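Local coordinates for protein MarR family transcriptional regulator (Staphylococcus epidermidis, PDB 5HLI) that probably binds DNA as a redox-sensing transcriptional regulator of the MarR family, captured here in its disulfide-bonded form, at residues T102-G105 / Q106-E110. The protein carries 1 engineered substitution. Residues are numbered along the deposited sequence; the frame is centred on the assembly and turned at random.
Sequences TDNG and QQQQE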
loop_
_atom_site.group_PDB
_atom_site.type_symbol
_atom_site.label_atom_id
_atom_site.label_comp_id
_atom_site.label_asym_id
_atom_site.label_seq_id
_atom_site.Cartn_x
_atom_site.Cartn_y
_atom_site.Cartn_z
ATOM N N THR A 102 7.296 29.187 0.211
ATOM C CA THR A 102 8.496 29.959 0.484
ATOM C C THR A 102 9.541 29.676 -0.593
ATOM O O THR A 102 9.390 28.772 -1.422
ATOM C CB THR A 102 9.059 29.625 1.868
ATOM O OG1 THR A 102 9.438 28.241 1.914
ATOM C CG2 THR A 102 8.023 29.896 2.949
ATOM N N ASP A 103 10.610 30.477 -0.589
ATOM C CA ASP A 103 11.741 30.180 -1.463
ATOM C C ASP A 103 12.265 28.774 -1.208
ATOM O O ASP A 103 12.559 28.030 -2.151
ATOM C CB ASP A 103 12.856 31.209 -1.264
ATOM C CG ASP A 103 12.496 32.574 -1.816
ATOM O OD1 ASP A 103 11.603 32.649 -2.685
ATOM O OD2 ASP A 103 13.114 33.573 -1.386
ATOM N N ASN A 104 12.370 28.387 0.065
ATOM C CA ASN A 104 12.794 27.031 0.396
ATOM C C ASN A 104 11.779 26.000 -0.086
ATOM O O ASN A 104 12.159 24.968 -0.652
ATOM C CB ASN A 104 13.018 26.909 1.901
ATOM C CG ASN A 104 13.170 25.470 2.352
ATOM O OD1 ASN A 104 14.181 24.826 2.077
ATOM N ND2 ASN A 104 12.167 24.962 3.058
ATOM N N GLY A 105 10.486 26.262 0.121
ATOM C CA GLY A 105 9.467 25.334 -0.350
ATOM C C GLY A 105 9.519 25.121 -1.851
ATOM O O GLY A 105 9.296 24.011 -2.342
ATOM N N GLN A 106 9.820 26.179 -2.600
ATOM C CA GLN A 106 9.971 26.044 -4.044
ATOM C C GLN A 106 11.221 25.242 -4.393
ATOM O O GLN A 106 11.178 24.340 -5.241
ATOM C CB GLN A 106 10.014 27.432 -4.687
ATOM C CG GLN A 106 9.868 27.415 -6.201
ATOM C CD GLN A 106 8.431 27.231 -6.640
ATOM O OE1 GLN A 106 7.614 28.139 -6.510
ATOM N NE2 GLN A 106 8.114 26.056 -7.158
ATOM N N GLN A 107 12.346 25.553 -3.744
ATOM C CA GLN A 107 13.592 24.850 -4.035
ATOM C C GLN A 107 13.522 23.381 -3.640
ATOM O O GLN A 107 14.183 22.541 -4.259
ATOM C CB GLN A 107 14.761 25.530 -3.320
ATOM C CG GLN A 107 15.056 26.939 -3.807
ATOM C CD GLN A 107 15.726 27.799 -2.748
ATOM O OE1 GLN A 107 16.107 27.311 -1.683
ATOM N NE2 GLN A 107 15.877 29.087 -3.041
ATOM N N GLN A 108 12.735 23.049 -2.616
ATOM C CA GLN A 108 12.669 21.670 -2.152
ATOM C C GLN A 108 11.943 20.744 -3.119
ATOM O O GLN A 108 12.028 19.525 -2.946
ATOM C CB GLN A 108 11.997 21.606 -0.778
ATOM C CG GLN A 108 12.848 22.123 0.377
ATOM C CD GLN A 108 13.900 21.128 0.834
ATOM O OE1 GLN A 108 14.761 20.718 0.059
ATOM N NE2 GLN A 108 13.830 20.733 2.099
ATOM N N GLN A 109 11.239 21.284 -4.120
ATOM C CA GLN A 109 10.524 20.427 -5.062
ATOM C C GLN A 109 11.470 19.444 -5.740
ATOM O O GLN A 109 11.208 18.237 -5.775
ATOM C CB GLN A 109 9.794 21.265 -6.113
ATOM C CG GLN A 109 9.077 20.406 -7.156
ATOM C CD GLN A 109 8.305 21.215 -8.181
ATOM O OE1 GLN A 109 8.315 22.446 -8.159
ATOM N NE2 GLN A 109 7.629 20.520 -9.089
ATOM N N GLU A 110 12.583 19.944 -6.278
ATOM C CA GLU A 110 13.503 19.067 -6.993
ATOM C C GLU A 110 14.252 18.140 -6.045
ATOM O O GLU A 110 14.646 17.038 -6.444
ATOM C CB GLU A 110 14.481 19.896 -7.827
ATOM C CG GLU A 110 15.420 20.772 -7.023
ATOM C CD GLU A 110 16.271 21.669 -7.905
ATOM O OE1 GLU A 110 15.823 22.792 -8.222
ATOM O OE2 GLU A 110 17.382 21.246 -8.291
#
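Thr-102 O accepts from Gln-106 N (2.9 Å) in the first turn of helix 103-117, the helix that follows the strand 97-101 of the winged helix-turn-helix fold of MarR regulators. Thr-102 is the N-cap: its OG1 takes the amide hydrogen of Gly-105 in a fairly straight bond of 2.9 Å from Gly-105 N. With chi1 at 62°, OG1 faces this first-turn amide; the same hydroxyl also bonds to Gly-83 O, just before strand 85-89. Asp-103 continues the ladder through its O, 3.0 Å from Gln-107 N; the Gln-107 chain, extended beyond CG, runs past this same oxygen, with CG and CD in van der Waals contact, each 3.2 Å from Asp-103 O. Asn-104 O receives Gln-108 N at 2.8 Å, and Asn-104 OD1 packs 3.5 Å from Gln-108 CG, the two chains slanting across each other with amide planes 44° apart. Asn-104 ND2 reaches Gly-83 O, so one carbonyl binds the side chains of both the N-cap and the first turn. Buried Gly-105 turns its carbonyl to Trp-51 NE1 of helix 41-52, and beyond it the helix kinks: Gln-109 N, 3.8 Å from Gly-105 O, bonds instead to Gln-106 O, at 3.3 Å.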